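Long-range contact in hypothetical protein PAE2307 (Pyrobaculum aerophilum, PDB 1WVQ), which probably acts as an adenosine-specific kinase and carries a stable phosphoryl group on one of its side chains: residues 25-37 with 50-64. Residues are numbered along the deposited sequence; the frame is centred on the assembly and turned at random.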
ATOM      1  N   GLN A  25      -6.855  -7.295  15.583  1.00  7.74           N
ATOM      2  CA  GLN A  25      -6.344  -6.557  16.730  1.00  8.61           C
ATOM      3  C   GLN A  25      -5.863  -5.202  16.249  1.00  7.62           C
ATOM      4  O   GLN A  25      -5.263  -5.091  15.182  1.00  8.26           O
ATOM      5  CB  GLN A  25      -5.187  -7.324  17.374  1.00  8.13           C
ATOM      6  CG  GLN A  25      -4.733  -6.788  18.726  1.00  9.70           C
ATOM      7  CD  GLN A  25      -3.561  -7.584  19.267  1.00  9.22           C
ATOM      8  OE1 GLN A  25      -3.665  -8.796  19.477  1.00 10.17           O
ATOM      9  NE2 GLN A  25      -2.438  -6.913  19.483  1.00  9.53           N
ATOM     10  N   ALA A  26      -6.136  -4.172  17.042  1.00  7.55           N
ATOM     11  CA  ALA A  26      -5.734  -2.815  16.702  1.00  8.67           C
ATOM     12  C   ALA A  26      -5.255  -2.130  17.971  1.00  8.86           C
ATOM     13  O   ALA A  26      -4.616  -2.757  18.817  1.00 10.25           O
ATOM     14  CB  ALA A  26      -6.914  -2.062  16.103  1.00 10.33           C
ATOM     15  N   HIS A  27      -5.551  -0.841  18.086  1.00  8.98           N
ATOM     16  CA  HIS A  27      -5.188  -0.062  19.263  1.00  9.00           C
ATOM     17  C   HIS A  27      -5.743   1.342  19.066  1.00  8.99           C
ATOM     18  O   HIS A  27      -5.961   1.766  17.939  1.00  9.27           O
ATOM     19  CB  HIS A  27      -3.664  -0.009  19.452  1.00 11.06           C
ATOM     20  CG  HIS A  27      -2.972   0.967  18.554  1.00 11.28           C
ATOM     21  ND1 HIS A  27      -2.794   0.740  17.206  1.00 13.72           N
ATOM     22  CD2 HIS A  27      -2.389   2.161  18.816  1.00 10.73           C
ATOM     23  CE1 HIS A  27      -2.129   1.752  16.678  1.00 10.97           C
ATOM     24  NE2 HIS A  27      -1.868   2.626  17.634  1.00 13.41           N
ATOM     25  N   PHE A  28      -5.995   2.039  20.171  1.00  9.63           N
ATOM     26  CA  PHE A  28      -6.516   3.402  20.146  1.00  9.57           C
ATOM     27  C   PHE A  28      -7.998   3.467  19.777  1.00  9.76           C
ATOM     28  O   PHE A  28      -8.461   2.808  18.851  1.00 10.22           O
ATOM     29  CB  PHE A  28      -5.682   4.265  19.193  1.00 10.54           C
ATOM     30  CG  PHE A  28      -5.997   5.733  19.261  1.00 11.99           C
ATOM     31  CD1 PHE A  28      -6.192   6.365  20.488  1.00 14.29           C
ATOM     32  CD2 PHE A  28      -6.054   6.494  18.098  1.00 11.78           C
ATOM     33  CE1 PHE A  28      -6.437   7.741  20.547  1.00 16.17           C
ATOM     34  CE2 PHE A  28      -6.299   7.869  18.150  1.00 13.28           C
ATOM     35  CZ  PHE A  28      -6.489   8.488  19.372  1.00 13.43           C
ATOM     36  N   ILE A  29      -8.727   4.284  20.527  1.00 10.61           N
ATOM     37  CA  ILE A  29     -10.162   4.449  20.358  1.00 11.53           C
ATOM     38  C   ILE A  29     -10.607   4.840  18.947  1.00 10.35           C
ATOM     39  O   ILE A  29     -11.708   4.489  18.526  1.00 10.27           O
ATOM     40  CB  ILE A  29     -10.692   5.474  21.399  1.00 12.84           C
ATOM     41  CG1 ILE A  29     -12.175   5.235  21.666  1.00 16.11           C
ATOM     42  CG2 ILE A  29     -10.443   6.889  20.922  1.00 14.69           C
ATOM     43  CD1 ILE A  29     -12.703   6.010  22.868  1.00 17.79           C
ATOM     44  N   LYS A  30      -9.755   5.545  18.210  1.00  9.46           N
ATOM     45  CA  LYS A  30     -10.115   5.959  16.857  1.00  9.57           C
ATOM     46  C   LYS A  30     -10.352   4.757  15.936  1.00  9.46           C
ATOM     47  O   LYS A  30     -10.943   4.895  14.871  1.00  9.80           O
ATOM     48  CB  LYS A  30      -9.031   6.874  16.279  1.00  9.68           C
ATOM     49  CG  LYS A  30      -9.459   7.624  15.012  1.00  9.19           C
ATOM     50  CD  LYS A  30      -8.559   8.830  14.728  1.00  9.28           C
ATOM     51  CE  LYS A  30      -7.161   8.442  14.253  1.00  9.31           C
ATOM     52  NZ  LYS A  30      -7.167   7.995  12.827  1.00 10.23           N
ATOM     53  N   THR A  31      -9.901   3.580  16.354  1.00  9.28           N
ATOM     54  CA  THR A  31     -10.085   2.366  15.564  1.00  8.94           C
ATOM     55  C   THR A  31     -11.535   2.163  15.115  1.00  9.81           C
ATOM     56  O   THR A  31     -11.797   1.833  13.953  1.00  9.39           O
ATOM     57  CB  THR A  31      -9.654   1.109  16.369  1.00  8.47           C
ATOM     58  OG1 THR A  31      -8.236   1.123  16.556  1.00  9.71           O
ATOM     59  CG2 THR A  31     -10.047  -0.171  15.634  1.00  9.18           C
ATOM     60  N   VAL A  32     -12.477   2.361  16.030  1.00  9.60           N
ATOM     61  CA  VAL A  32     -13.877   2.146  15.692  1.00  9.77           C
ATOM     62  C   VAL A  32     -14.361   3.035  14.549  1.00  9.42           C
ATOM     63  O   VAL A  32     -15.077   2.566  13.667  1.00  9.78           O
ATOM     64  CB  VAL A  32     -14.792   2.319  16.935  1.00 10.23           C
ATOM     65  CG1 VAL A  32     -14.885   3.770  17.331  1.00 12.85           C
ATOM     66  CG2 VAL A  32     -16.174   1.750  16.647  1.00 11.10           C
ATOM     67  N   GLU A  33     -13.964   4.303  14.542  1.00  8.79           N
ATOM     68  CA  GLU A  33     -14.384   5.199  13.470  1.00  9.26           C
ATOM     69  C   GLU A  33     -13.654   4.897  12.165  1.00  8.41           C
ATOM     70  O   GLU A  33     -14.258   4.919  11.090  1.00  9.04           O
ATOM     71  CB  GLU A  33     -14.166   6.659  13.872  1.00  9.98           C
ATOM     72  CG  GLU A  33     -15.053   7.080  15.041  1.00  9.89           C
ATOM     73  CD  GLU A  33     -15.276   8.582  15.130  1.00 12.87           C
ATOM     74  OE1 GLU A  33     -15.097   9.287  14.114  1.00 12.47           O
ATOM     75  OE2 GLU A  33     -15.660   9.046  16.220  1.00 13.29           O
ATOM     76  N   ASP A  34     -12.364   4.599  12.245  1.00  8.60           N
ATOM     77  CA  ASP A  34     -11.617   4.306  11.031  1.00  8.62           C
ATOM     78  C   ASP A  34     -12.106   3.030  10.351  1.00  8.41           C
ATOM     79  O   ASP A  34     -12.151   2.958   9.122  1.00 10.02           O
ATOM     80  CB  ASP A  34     -10.116   4.222  11.325  1.00  8.99           C
ATOM     81  CG  ASP A  34      -9.506   5.584  11.655  1.00 11.12           C
ATOM     82  OD1 ASP A  34     -10.156   6.625  11.397  1.00 11.15           O
ATOM     83  OD2 ASP A  34      -8.362   5.616  12.156  1.00 12.01           O
ATOM     84  N   LEU A  35     -12.485   2.027  11.138  1.00  8.52           N
ATOM     85  CA  LEU A  35     -12.996   0.790  10.561  1.00  8.34           C
ATOM     86  C   LEU A  35     -14.377   1.038   9.950  1.00  9.23           C
ATOM     87  O   LEU A  35     -14.699   0.501   8.894  1.00  9.02           O
ATOM     88  CB  LEU A  35     -13.056  -0.319  11.622  1.00  9.56           C
ATOM     89  CG  LEU A  35     -11.702  -0.921  12.024  1.00  9.77           C
ATOM     90  CD1 LEU A  35     -11.912  -1.970  13.099  1.00 11.06           C
ATOM     91  CD2 LEU A  35     -11.024  -1.543  10.804  1.00 11.49           C
ATOM     92  N   TYR A  36     -15.189   1.860  10.607  1.00  9.26           N
ATOM     93  CA  TYR A  36     -16.508   2.181  10.074  1.00  8.73           C
ATOM     94  C   TYR A  36     -16.328   2.796   8.685  1.00  9.06           C
ATOM     95  O   TYR A  36     -17.010   2.427   7.731  1.00  9.18           O
ATOM     96  CB  TYR A  36     -17.229   3.174  11.001  1.00  9.94           C
ATOM     97  CG  TYR A  36     -18.437   3.842  10.369  1.00  9.88           C
ATOM     98  CD1 TYR A  36     -18.298   4.984   9.584  1.00  9.89           C
ATOM     99  CD2 TYR A  36     -19.711   3.301  10.517  1.00  9.45           C
ATOM    100  CE1 TYR A  36     -19.396   5.569   8.956  1.00 10.19           C
ATOM    101  CE2 TYR A  36     -20.815   3.876   9.896  1.00 10.92           C
ATOM    102  CZ  TYR A  36     -20.650   5.003   9.116  1.00 11.05           C
ATOM    103  OH  TYR A  36     -21.737   5.547   8.474  1.00 12.48           O
ATOM    104  N   GLU A  37     -15.393   3.733   8.581  1.00  8.60           N
ATOM    105  CA  GLU A  37     -15.134   4.414   7.319  1.00  8.71           C
ATOM    106  C   GLU A  37     -14.595   3.488   6.243  1.00  9.75           C
ATOM    107  O   GLU A  37     -15.000   3.571   5.084  1.00  9.50           O
ATOM    108  CB  GLU A  37     -14.179   5.585   7.556  1.00  9.27           C
ATOM    109  CG  GLU A  37     -14.839   6.729   8.317  1.00 10.73           C
ATOM    110  CD  GLU A  37     -13.952   7.946   8.447  1.00 10.65           C
ATOM    111  OE1 GLU A  37     -13.237   8.266   7.480  1.00 10.96           O
ATOM    112  OE2 GLU A  37     -13.986   8.594   9.510  1.00 11.88           O
ATOM    113  N   ILE A  50     -19.598  -3.298  13.603  1.00 10.68           N
ATOM    114  CA  ILE A  50     -18.196  -3.326  14.009  1.00 11.56           C
ATOM    115  C   ILE A  50     -18.099  -2.988  15.491  1.00 10.70           C
ATOM    116  O   ILE A  50     -18.742  -2.055  15.970  1.00 11.80           O
ATOM    117  CB  ILE A  50     -17.315  -2.347  13.145  1.00 13.44           C
ATOM    118  CG1 ILE A  50     -15.852  -2.382  13.616  1.00 15.01           C
ATOM    119  CG2 ILE A  50     -17.899  -0.948  13.164  1.00 16.40           C
ATOM    120  CD1 ILE A  50     -15.503  -1.410  14.738  1.00 15.84           C
ATOM    121  N   ALA A  51     -17.325  -3.787  16.219  1.00 10.45           N
ATOM    122  CA  ALA A  51     -17.133  -3.571  17.648  1.00 10.18           C
ATOM    123  C   ALA A  51     -15.642  -3.649  17.957  1.00 10.03           C
ATOM    124  O   ALA A  51     -14.920  -4.453  17.368  1.00 10.82           O
ATOM    125  CB  ALA A  51     -17.905  -4.614  18.447  1.00 10.89           C
ATOM    126  N   PHE A  52     -15.190  -2.809  18.882  1.00 10.68           N
ATOM    127  CA  PHE A  52     -13.781  -2.744  19.265  1.00 11.20           C
ATOM    128  C   PHE A  52     -13.621  -2.725  20.781  1.00 11.04           C
ATOM    129  O   PHE A  52     -14.301  -1.969  21.470  1.00 11.05           O
ATOM    130  CB  PHE A  52     -13.155  -1.485  18.657  1.00 11.87           C
ATOM    131  CG  PHE A  52     -11.780  -1.160  19.181  1.00 10.70           C
ATOM    132  CD1 PHE A  52     -10.696  -1.978  18.893  1.00 12.51           C
ATOM    133  CD2 PHE A  52     -11.567  -0.006  19.927  1.00 12.66           C
ATOM    134  CE1 PHE A  52      -9.415  -1.649  19.339  1.00 11.41           C
ATOM    135  CE2 PHE A  52     -10.292   0.335  20.380  1.00 11.96           C
ATOM    136  CZ  PHE A  52      -9.213  -0.484  20.084  1.00 11.98           C
ATOM    137  N   CYS A  53     -12.717  -3.555  21.292  1.00 11.16           N
ATOM    138  CA  CYS A  53     -12.473  -3.624  22.729  1.00 10.54           C
ATOM    139  C   CYS A  53     -11.440  -2.605  23.201  1.00 11.06           C
ATOM    140  O   CYS A  53     -10.238  -2.839  23.100  1.00 11.15           O
ATOM    141  CB  CYS A  53     -12.000  -5.026  23.122  1.00 11.65           C
ATOM    142  SG  CYS A  53     -13.261  -6.303  22.960  1.00 15.00           S
ATOM    143  N   GLU A  54     -11.915  -1.471  23.706  1.00 11.24           N
ATOM    144  CA  GLU A  54     -11.030  -0.441  24.239  1.00 11.46           C
ATOM    145  C   GLU A  54     -10.360  -1.117  25.436  1.00 11.56           C
ATOM    146  O   GLU A  54     -11.043  -1.617  26.326  1.00 11.61           O
ATOM    147  CB  GLU A  54     -11.862   0.768  24.676  1.00 11.65           C
ATOM    148  CG  GLU A  54     -11.094   1.816  25.450  1.00 12.90           C
ATOM    149  CD  GLU A  54     -11.972   2.986  25.857  1.00 12.28           C
ATOM    150  OE1 GLU A  54     -13.161   2.764  26.163  1.00 12.96           O
ATOM    151  OE2 GLU A  54     -11.466   4.126  25.887  1.00 13.82           O
ATOM    152  N   ALA A  55      -9.029  -1.131  25.457  1.00 11.63           N
ATOM    153  CA  ALA A  55      -8.300  -1.825  26.516  1.00 11.47           C
ATOM    154  C   ALA A  55      -7.871  -1.025  27.738  1.00 11.29           C
ATOM    155  O   ALA A  55      -7.290  -1.592  28.666  1.00 12.43           O
ATOM    156  CB  ALA A  55      -7.092  -2.537  25.919  1.00 12.55           C
ATOM    157  N   SER A  56      -8.139   0.276  27.734  1.00 10.69           N
ATOM    158  CA  SER A  56      -7.803   1.139  28.863  1.00 11.50           C
ATOM    159  C   SER A  56      -8.924   2.168  28.994  1.00 11.58           C
ATOM    160  O   SER A  56      -9.958   2.035  28.348  1.00 11.45           O
ATOM    161  CB  SER A  56      -6.448   1.825  28.643  1.00 12.38           C
ATOM    162  OG  SER A  56      -6.441   2.612  27.465  1.00 15.64           O
ATOM    163  N   GLY A  57      -8.735   3.184  29.827  1.00 11.57           N
ATOM    164  CA  GLY A  57      -9.786   4.172  29.995  1.00 12.34           C
ATOM    165  C   GLY A  57     -11.050   3.507  30.513  1.00 11.40           C
ATOM    166  O   GLY A  57     -10.998   2.717  31.454  1.00 12.82           O
ATOM    167  N   LYS A  58     -12.189   3.811  29.898  1.00 12.03           N
ATOM    168  CA  LYS A  58     -13.448   3.215  30.329  1.00 12.15           C
ATOM    169  C   LYS A  58     -13.572   1.740  29.924  1.00 11.06           C
ATOM    170  O   LYS A  58     -14.493   1.047  30.355  1.00 11.19           O
ATOM    171  CB  LYS A  58     -14.628   4.030  29.783  1.00 13.89           C
ATOM    172  CG  LYS A  58     -14.740   5.412  30.424  1.00 16.91           C
ATOM    173  CD  LYS A  58     -16.062   6.095  30.127  1.00 21.22           C
ATOM    174  CE  LYS A  58     -16.173   7.388  30.940  1.00 21.63           C
ATOM    175  NZ  LYS A  58     -17.503   8.038  30.850  1.00 24.86           N
ATOM    176  N   ARG A  59     -12.649   1.263  29.095  1.00 10.52           N
ATOM    177  CA  ARG A  59     -12.650  -0.138  28.669  1.00 10.47           C
ATOM    178  C   ARG A  59     -14.000  -0.597  28.137  1.00 10.76           C
ATOM    179  O   ARG A  59     -14.507  -1.657  28.512  1.00 11.22           O
ATOM    180  CB  ARG A  59     -12.239  -1.031  29.844  1.00 11.15           C
ATOM    181  CG  ARG A  59     -10.792  -0.856  30.255  1.00 10.36           C
ATOM    182  CD  ARG A  59     -10.557  -1.346  31.679  1.00  9.96           C
ATOM    183  NE  ARG A  59     -10.858  -2.764  31.862  1.00 10.33           N
ATOM    184  CZ  ARG A  59     -10.743  -3.395  33.024  1.00 10.57           C
ATOM    185  NH1 ARG A  59     -10.344  -2.726  34.094  1.00 11.57           N
ATOM    186  NH2 ARG A  59     -11.004  -4.693  33.114  1.00 10.96           N
ATOM    187  N   LEU A  60     -14.574   0.191  27.240  1.00 10.98           N
ATOM    188  CA  LEU A  60     -15.868  -0.154  26.682  1.00 11.67           C
ATOM    189  C   LEU A  60     -15.778  -0.744  25.289  1.00 11.57           C
ATOM    190  O   LEU A  60     -14.858  -0.438  24.523  1.00 12.14           O
ATOM    191  CB  LEU A  60     -16.763   1.084  26.628  1.00 13.11           C
ATOM    192  CG  LEU A  60     -17.053   1.760  27.967  1.00 13.14           C
ATOM    193  CD1 LEU A  60     -17.653   3.129  27.717  1.00 14.18           C
ATOM    194  CD2 LEU A  60     -17.978   0.886  28.803  1.00 14.37           C
ATOM    195  N   VAL A  61     -16.734  -1.610  24.976  1.00 11.85           N
ATOM    196  CA  VAL A  61     -16.801  -2.185  23.645  1.00 10.71           C
ATOM    197  C   VAL A  61     -17.418  -1.059  22.824  1.00 10.43           C
ATOM    198  O   VAL A  61     -18.599  -0.732  22.983  1.00 11.48           O
ATOM    199  CB  VAL A  61     -17.721  -3.418  23.597  1.00  9.82           C
ATOM    200  CG1 VAL A  61     -17.855  -3.905  22.159  1.00 11.54           C
ATOM    201  CG2 VAL A  61     -17.158  -4.518  24.481  1.00 11.28           C
ATOM    202  N   ARG A  62     -16.602  -0.443  21.978  1.00 11.19           N
ATOM    203  CA  ARG A  62     -17.041   0.661  21.135  1.00 10.76           C
ATOM    204  C   ARG A  62     -17.627   0.074  19.859  1.00 11.18           C
ATOM    205  O   ARG A  62     -17.121  -0.922  19.343  1.00 12.05           O
ATOM    206  CB  ARG A  62     -15.848   1.562  20.812  1.00  9.87           C
ATOM    207  CG  ARG A  62     -15.092   2.039  22.037  1.00 12.15           C
ATOM    208  CD  ARG A  62     -15.914   3.025  22.858  1.00 11.77           C
ATOM    209  NE  ARG A  62     -15.185   3.496  24.035  1.00 12.22           N
ATOM    210  CZ  ARG A  62     -15.520   4.569  24.744  1.00 12.81           C
ATOM    211  NH1 ARG A  62     -16.576   5.296  24.395  1.00 13.03           N
ATOM    212  NH2 ARG A  62     -14.796   4.911  25.800  1.00 13.72           N
ATOM    213  N   HIS A  63     -18.687   0.680  19.340  1.00 10.12           N
ATOM    214  CA  HIS A  63     -19.306   0.124  18.147  1.00 10.45           C
ATOM    215  C   HIS A  63     -19.989   1.112  17.215  1.00 10.40           C
ATOM    216  O   HIS A  63     -20.351   2.215  17.610  1.00 10.88           O
ATOM    217  CB  HIS A  63     -20.322  -0.944  18.561  1.00 11.49           C
ATOM    218  CG  HIS A  63     -21.405  -0.428  19.458  1.00 11.89           C
ATOM    219  ND1 HIS A  63     -22.686  -0.174  19.013  1.00 14.70           N
ATOM    220  CD2 HIS A  63     -21.405  -0.149  20.783  1.00 11.08           C
ATOM    221  CE1 HIS A  63     -23.428   0.240  20.028  1.00 10.11           C
ATOM    222  NE2 HIS A  63     -22.673   0.261  21.113  1.00 15.21           N
ATOM    223  N   GLU A  64     -20.134   0.685  15.964  1.00 10.08           N
ATOM    224  CA  GLU A  64     -20.800   1.440  14.900  1.00 11.24           C
ATOM    225  C   GLU A  64     -21.449   0.380  14.009  1.00 11.51           C
ATOM    226  O   GLU A  64     -20.953  -0.744  13.925  1.00 12.19           O
ATOM    227  CB  GLU A  64     -19.800   2.242  14.064  1.00 10.80           C
ATOM    228  CG  GLU A  64     -19.078   3.373  14.790  1.00 12.26           C
ATOM    229  CD  GLU A  64     -20.001   4.499  15.231  1.00 12.81           C
ATOM    230  OE1 GLU A  64     -21.110   4.625  14.671  1.00 13.85           O
ATOM    231  OE2 GLU A  64     -19.603   5.274  16.130  1.00 13.25           O
TER
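Phe-52 is the main bump here: its ring rises from strand 50-53 into the hollow at the start of helix 31-37, walled by Ala-26, the Phe-28 carbonyl and Thr-31. Thr-31 CB sits over the ring centre, 3.9 Å from the centroid and 3° off its normal, a CH-pi contact. With CG anti to the backbone N (chi1 169°), the ring reaches up under the 28-31 turn, where CE2 comes 3.4 Å from Phe-28 O. Cut back to alanine, this position would probably leave a gap beneath Thr-31 and the 28-31 turn, with the helix start less firmly seated.

The next residue, Val-32, is the helix's own bump; its CG2 settles on the Arg-62/His-63 backbone, 3.8 Å from both Ile-50 CD1 and Glu-64 CG. Leu-35 lies across Ile-50, and Tyr-36 lays CD2 against Glu-64 CB. At the other end Ile-29 CD1 lies over one guanidinium face of Arg-62, toward its rim and 3.7 Å from CZ, while Glu-54 OE1 takes both NE and NH2 at the guanidinium edge. Beyond this Ala-55 N, Ser-56 OG and Phe-28 N hydrogen-bond the phosphate of the modified histidine at position 85, so this helix-on-hairpin packing against an antiparallel sheet borders the phosphohistidine site.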